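Local coordinates for protein PrgX (Enterococcus faecalis, PDB 2AWI) that acts as the receptor for the peptide sex pheromone cCF10 and as a repressor that probably binds DNA, regulating plasmid conjugation, at residues 148-159 with 170-178. The protein carries 1 engineered substitution. Numbering follows the deposited sequence.
Sequences FFGIDCEIVSNL and SIIKPMYPI. Engineered in segment 148-159: Cys153 (natural residue Tyr).
The Phe148 ring lies with one face over the side chain of Met175, a selenomethionine here, whose CG sits 3.6 Å from the ring centroid and 20° off its normal, a CH-pi contact. The carbonyl O of Pro174 approaches the same ring obliquely, 3.2 Å from CE1. The second flat group, Tyr176, carries the backbone O of Ile172 at its edge, in the ring plane. Tyr176 OH is hydrogen-bonded to the carbonyl O of Ile190 and lies 3.4 Å from SG of the engineered Cys153.

Met175 illustrates how one unbranched side chain can reach from the 3-10 turn after helix 165-172 to the first turns of helix 150-159. Extended beyond CG (chi2 -179°, chi3 -176°), it crosses Phe148 at about a right angle. SE makes an oblique Met-aromatic contact, 4.8 Å from the ring centroid, and lies 3.7 Å from Val156 CG2; CE touches Asp152 CB. Farther along, Val156 CG1 presses tightly on Ile172, 3.3 Å from CG1, and Leu159 meets Ile171 more loosely.

Asp152 also secures the start of its helix: OD2 accepts a nearly straight bond from Phe149 N, 2.6 Å long, through its anti lone pair, and forms a salt bridge with Arg145. The Val156-Ile172 and Leu159-Ile171 pairs join consecutive helices, while Phe148 and Met175 pack where the chain enters the first and leaves the second, consistent with the helical-hairpin architecture of a TPR-like regulatory domain.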
ATOM      1  N   PHE A 148       9.790 -38.906  22.633  1.00 32.31           N
ATOM      2  CA  PHE A 148       9.760 -37.702  23.443  1.00 30.60           C
ATOM      3  C   PHE A 148       8.355 -37.215  23.735  1.00 30.58           C
ATOM      4  O   PHE A 148       7.416 -37.525  23.005  1.00 32.58           O
ATOM      5  CB  PHE A 148      10.591 -36.624  22.758  1.00 32.32           C
ATOM      6  CG  PHE A 148      11.957 -37.096  22.371  1.00 34.55           C
ATOM      7  CD1 PHE A 148      12.138 -37.876  21.228  1.00 28.13           C
ATOM      8  CD2 PHE A 148      13.056 -36.833  23.187  1.00 34.87           C
ATOM      9  CE1 PHE A 148      13.391 -38.393  20.902  1.00 36.00           C
ATOM     10  CE2 PHE A 148      14.320 -37.345  22.871  1.00 31.31           C
ATOM     11  CZ  PHE A 148      14.485 -38.129  21.722  1.00 25.09           C
ATOM     12  N   PHE A 149       8.220 -36.464  24.822  1.00 34.95           N
ATOM     13  CA  PHE A 149       6.926 -35.948  25.242  1.00 36.13           C
ATOM     14  C   PHE A 149       6.896 -34.422  25.236  1.00 34.22           C
ATOM     15  O   PHE A 149       7.916 -33.774  25.008  1.00 35.45           O
ATOM     16  CB  PHE A 149       6.586 -36.484  26.640  1.00 33.84           C
ATOM     17  CG  PHE A 149       6.877 -37.955  26.812  1.00 37.39           C
ATOM     18  CD1 PHE A 149       8.143 -38.388  27.201  1.00 37.12           C
ATOM     19  CD2 PHE A 149       5.895 -38.911  26.539  1.00 37.60           C
ATOM     20  CE1 PHE A 149       8.433 -39.749  27.315  1.00 29.88           C
ATOM     21  CE2 PHE A 149       6.171 -40.284  26.647  1.00 34.40           C
ATOM     22  CZ  PHE A 149       7.442 -40.703  27.035  1.00 30.28           C
ATOM     23  N   GLY A 150       5.717 -33.860  25.486  1.00 31.16           N
ATOM     24  CA  GLY A 150       5.564 -32.419  25.510  1.00 25.48           C
ATOM     25  C   GLY A 150       6.637 -31.728  26.331  1.00 28.88           C
ATOM     26  O   GLY A 150       7.289 -30.793  25.861  1.00 29.68           O
ATOM     27  N   ILE A 151       6.843 -32.195  27.554  1.00 17.04           N
ATOM     28  CA  ILE A 151       7.833 -31.580  28.430  1.00 18.72           C
ATOM     29  C   ILE A 151       9.249 -31.601  27.827  1.00 21.89           C
ATOM     30  O   ILE A 151      10.090 -30.755  28.165  1.00 22.73           O
ATOM     31  CB  ILE A 151       7.826 -32.261  29.815  1.00 29.53           C
ATOM     32  CG1 ILE A 151       8.793 -31.550  30.759  1.00 30.77           C
ATOM     33  CG2 ILE A 151       8.190 -33.724  29.665  1.00 21.69           C
ATOM     34  CD1 ILE A 151       8.483 -30.083  30.976  1.00 32.18           C
ATOM     35  N   ASP A 152       9.517 -32.559  26.941  1.00 28.33           N
ATOM     36  CA  ASP A 152      10.823 -32.629  26.290  1.00 31.13           C
ATOM     37  C   ASP A 152      10.958 -31.442  25.337  1.00 32.66           C
ATOM     38  O   ASP A 152      12.014 -30.812  25.253  1.00 35.76           O
ATOM     39  CB  ASP A 152      10.986 -33.941  25.515  1.00 31.09           C
ATOM     40  CG  ASP A 152      11.144 -35.136  26.429  1.00 31.20           C
ATOM     41  OD1 ASP A 152      12.049 -35.104  27.290  1.00 32.69           O
ATOM     42  OD2 ASP A 152      10.366 -36.106  26.288  1.00 24.65           O
ATOM     43  N   CYS A 153       9.886 -31.134  24.617  1.00 32.72           N
ATOM     44  CA  CYS A 153       9.913 -30.000  23.707  1.00 31.52           C
ATOM     45  C   CYS A 153       9.912 -28.686  24.489  1.00 30.41           C
ATOM     46  O   CYS A 153      10.364 -27.662  23.991  1.00 30.33           O
ATOM     47  CB  CYS A 153       8.734 -30.068  22.737  1.00 34.86           C
ATOM     48  SG  CYS A 153       8.976 -31.331  21.450  1.00 35.95           S
ATOM     49  N   GLU A 154       9.423 -28.716  25.724  1.00 36.82           N
ATOM     50  CA  GLU A 154       9.421 -27.513  26.547  1.00 37.59           C
ATOM     51  C   GLU A 154      10.872 -27.298  26.976  1.00 36.74           C
ATOM     52  O   GLU A 154      11.398 -26.188  26.903  1.00 39.56           O
ATOM     53  CB  GLU A 154       8.524 -27.694  27.778  1.00 34.82           C
ATOM     54  CG  GLU A 154       8.313 -26.421  28.585  1.00 40.81           C
ATOM     55  CD  GLU A 154       7.463 -26.645  29.828  1.00 43.94           C
ATOM     56  OE1 GLU A 154       6.345 -27.207  29.703  1.00 43.39           O
ATOM     57  OE2 GLU A 154       7.909 -26.257  30.933  1.00 53.82           O
ATOM     58  N   ILE A 155      11.511 -28.377  27.417  1.00 30.82           N
ATOM     59  CA  ILE A 155      12.911 -28.332  27.838  1.00 29.04           C
ATOM     60  C   ILE A 155      13.788 -27.798  26.702  1.00 29.70           C
ATOM     61  O   ILE A 155      14.607 -26.904  26.901  1.00 28.52           O
ATOM     62  CB  ILE A 155      13.401 -29.745  28.256  1.00 31.48           C
ATOM     63  CG1 ILE A 155      12.891 -30.062  29.666  1.00 27.33           C
ATOM     64  CG2 ILE A 155      14.917 -29.827  28.167  1.00 32.39           C
ATOM     65  CD1 ILE A 155      13.193 -31.470  30.145  1.00 27.57           C
ATOM     66  N   VAL A 156      13.604 -28.341  25.506  1.00 32.13           N
ATOM     67  CA  VAL A 156      14.388 -27.896  24.360  1.00 33.24           C
ATOM     68  C   VAL A 156      14.257 -26.396  24.133  1.00 32.88           C
ATOM     69  O   VAL A 156      15.228 -25.719  23.803  1.00 31.82           O
ATOM     70  CB  VAL A 156      13.965 -28.638  23.084  1.00 30.76           C
ATOM     71  CG1 VAL A 156      14.055 -27.713  21.885  1.00 34.80           C
ATOM     72  CG2 VAL A 156      14.878 -29.836  22.878  1.00 30.65           C
ATOM     73  N   SER A 157      13.042 -25.887  24.299  1.00 31.64           N
ATOM     74  CA  SER A 157      12.767 -24.470  24.120  1.00 31.89           C
ATOM     75  C   SER A 157      13.501 -23.658  25.184  1.00 31.09           C
ATOM     76  O   SER A 157      14.067 -22.603  24.898  1.00 32.43           O
ATOM     77  CB  SER A 157      11.262 -24.224  24.226  1.00 27.99           C
ATOM     78  OG  SER A 157      10.965 -22.845  24.089  1.00 29.95           O
ATOM     79  N   ASN A 158      13.479 -24.160  26.414  1.00 34.16           N
ATOM     80  CA  ASN A 158      14.145 -23.501  27.532  1.00 36.76           C
ATOM     81  C   ASN A 158      15.660 -23.459  27.292  1.00 39.20           C
ATOM     82  O   ASN A 158      16.327 -22.496  27.673  1.00 38.98           O
ATOM     83  CB  ASN A 158      13.852 -24.254  28.836  1.00 36.68           C
ATOM     84  CG  ASN A 158      12.383 -24.194  29.241  1.00 38.22           C
ATOM     85  OD1 ASN A 158      11.912 -25.019  30.027  1.00 43.95           O
ATOM     86  ND2 ASN A 158      11.660 -23.211  28.722  1.00 33.15           N
ATOM     87  N   LEU A 159      16.194 -24.503  26.658  1.00 38.67           N
ATOM     88  CA  LEU A 159      17.624 -24.585  26.367  1.00 41.17           C
ATOM     89  C   LEU A 159      18.054 -23.577  25.307  1.00 42.07           C
ATOM     90  O   LEU A 159      19.134 -22.990  25.409  1.00 42.27           O
ATOM     91  CB  LEU A 159      17.997 -25.997  25.902  1.00 44.63           C
ATOM     92  CG  LEU A 159      17.879 -27.115  26.940  1.00 42.44           C
ATOM     93  CD1 LEU A 159      18.058 -28.459  26.260  1.00 40.24           C
ATOM     94  CD2 LEU A 159      18.922 -26.912  28.038  1.00 38.44           C
ATOM     95  N   SER A 170      21.370 -30.437  18.177  1.00 46.71           N
ATOM     96  CA  SER A 170      21.499 -31.887  18.094  1.00 48.98           C
ATOM     97  C   SER A 170      20.499 -32.610  18.994  1.00 47.93           C
ATOM     98  O   SER A 170      20.170 -33.771  18.756  1.00 48.50           O
ATOM     99  CB  SER A 170      22.931 -32.312  18.439  1.00 49.89           C
ATOM    100  OG  SER A 170      23.299 -31.878  19.736  1.00 51.40           O
ATOM    101  N   ILE A 171      20.009 -31.918  20.017  1.00 44.38           N
ATOM    102  CA  ILE A 171      19.043 -32.504  20.942  1.00 41.74           C
ATOM    103  C   ILE A 171      17.614 -32.397  20.405  1.00 40.67           C
ATOM    104  O   ILE A 171      16.756 -33.217  20.723  1.00 38.52           O
ATOM    105  CB  ILE A 171      19.119 -31.815  22.325  1.00 38.22           C
ATOM    106  CG1 ILE A 171      20.515 -32.011  22.918  1.00 40.57           C
ATOM    107  CG2 ILE A 171      18.063 -32.389  23.257  1.00 36.78           C
ATOM    108  CD1 ILE A 171      20.721 -31.345  24.260  1.00 37.67           C
ATOM    109  N   ILE A 172      17.373 -31.388  19.577  1.00 42.28           N
ATOM    110  CA  ILE A 172      16.052 -31.157  19.004  1.00 41.34           C
ATOM    111  C   ILE A 172      15.700 -32.098  17.856  1.00 40.71           C
ATOM    112  O   ILE A 172      14.622 -32.687  17.834  1.00 41.59           O
ATOM    113  CB  ILE A 172      15.921 -29.714  18.478  1.00 29.51           C
ATOM    114  CG1 ILE A 172      16.180 -28.713  19.612  1.00 28.61           C
ATOM    115  CG2 ILE A 172      14.538 -29.509  17.888  1.00 26.54           C
ATOM    116  CD1 ILE A 172      16.004 -27.254  19.215  1.00 29.48           C
ATOM    117  N   LYS A 173      16.614 -32.223  16.903  1.00 42.62           N
ATOM    118  CA  LYS A 173      16.419 -33.057  15.720  1.00 43.96           C
ATOM    119  C   LYS A 173      15.754 -34.415  15.968  1.00 45.09           C
ATOM    120  O   LYS A 173      14.826 -34.794  15.249  1.00 47.15           O
ATOM    121  CB  LYS A 173      17.761 -33.273  15.018  1.00 37.14           C
ATOM    122  CG  LYS A 173      18.551 -32.003  14.757  1.00 40.49           C
ATOM    123  CD  LYS A 173      18.143 -31.303  13.471  1.00 48.73           C
ATOM    124  CE  LYS A 173      19.097 -30.154  13.170  1.00 51.93           C
ATOM    125  NZ  LYS A 173      18.923 -29.633  11.788  1.00 59.14           N
ATOM    126  N   PRO A 174      16.226 -35.172  16.975  1.00 35.80           N
ATOM    127  CA  PRO A 174      15.637 -36.485  17.265  1.00 36.12           C
ATOM    128  C   PRO A 174      14.184 -36.462  17.739  1.00 36.11           C
ATOM    129  O   PRO A 174      13.524 -37.502  17.811  1.00 34.39           O
ATOM    130  CB  PRO A 174      16.586 -37.067  18.313  1.00 35.43           C
ATOM    131  CG  PRO A 174      17.113 -35.863  19.001  1.00 35.68           C
ATOM    132  CD  PRO A 174      17.376 -34.914  17.858  1.00 37.02           C
HETATM  133  N   MSE A 175      13.685 -35.274  18.061  1.00 41.22           N
HETATM  134  CA  MSE A 175      12.315 -35.147  18.524  1.00 40.63           C
HETATM  135  C   MSE A 175      11.360 -34.939  17.366  1.00 38.90           C
HETATM  136  O   MSE A 175      10.153 -35.091  17.519  1.00 39.53           O
HETATM  137  CB  MSE A 175      12.199 -33.992  19.512  1.00 33.14           C
HETATM  138  CG  MSE A 175      12.971 -34.237  20.787  1.00 36.46           C
HETATM  139 SE   MSE A 175      12.785 -32.804  22.037  1.00 44.34          SE
HETATM  140  CE  MSE A 175      14.005 -33.436  23.405  1.00 36.12           C
ATOM    141  N   TYR A 176      11.903 -34.602  16.202  1.00 44.87           N
ATOM    142  CA  TYR A 176      11.080 -34.378  15.024  1.00 42.94           C
ATOM    143  C   TYR A 176      11.445 -35.327  13.883  1.00 42.95           C
ATOM    144  O   TYR A 176      12.533 -35.907  13.866  1.00 42.75           O
ATOM    145  CB  TYR A 176      11.216 -32.920  14.560  1.00 31.08           C
ATOM    146  CG  TYR A 176      10.643 -31.932  15.551  1.00 29.24           C
ATOM    147  CD1 TYR A 176      11.347 -31.588  16.700  1.00 26.48           C
ATOM    148  CD2 TYR A 176       9.352 -31.422  15.389  1.00 23.05           C
ATOM    149  CE1 TYR A 176      10.779 -30.774  17.675  1.00 27.57           C
ATOM    150  CE2 TYR A 176       8.774 -30.605  16.356  1.00 26.09           C
ATOM    151  CZ  TYR A 176       9.487 -30.291  17.501  1.00 26.20           C
ATOM    152  OH  TYR A 176       8.900 -29.557  18.505  1.00 24.53           O
ATOM    153  N   PRO A 177      10.532 -35.501  12.916  1.00 33.48           N
ATOM    154  CA  PRO A 177       9.215 -34.860  12.824  1.00 31.27           C
ATOM    155  C   PRO A 177       8.171 -35.429  13.778  1.00 31.44           C
ATOM    156  O   PRO A 177       8.326 -36.527  14.306  1.00 32.87           O
ATOM    157  CB  PRO A 177       8.831 -35.086  11.368  1.00 40.53           C
ATOM    158  CG  PRO A 177       9.414 -36.430  11.096  1.00 44.64           C
ATOM    159  CD  PRO A 177      10.792 -36.320  11.719  1.00 38.96           C
ATOM    160  N   ILE A 178       7.105 -34.665  13.994  1.00 35.09           N
ATOM    161  CA  ILE A 178       6.012 -35.092  14.860  1.00 34.97           C
ATOM    162  C   ILE A 178       5.099 -35.977  14.007  1.00 36.76           C
ATOM    163  O   ILE A 178       4.871 -35.689  12.824  1.00 38.09           O
ATOM    164  CB  ILE A 178       5.191 -33.879  15.386  1.00 34.67           C
ATOM    165  CG1 ILE A 178       6.101 -32.901  16.146  1.00 35.63           C
ATOM    166  CG2 ILE A 178       4.053 -34.369  16.279  1.00 38.55           C
ATOM    167  CD1 ILE A 178       6.785 -33.477  17.373  1.00 28.46           C
TER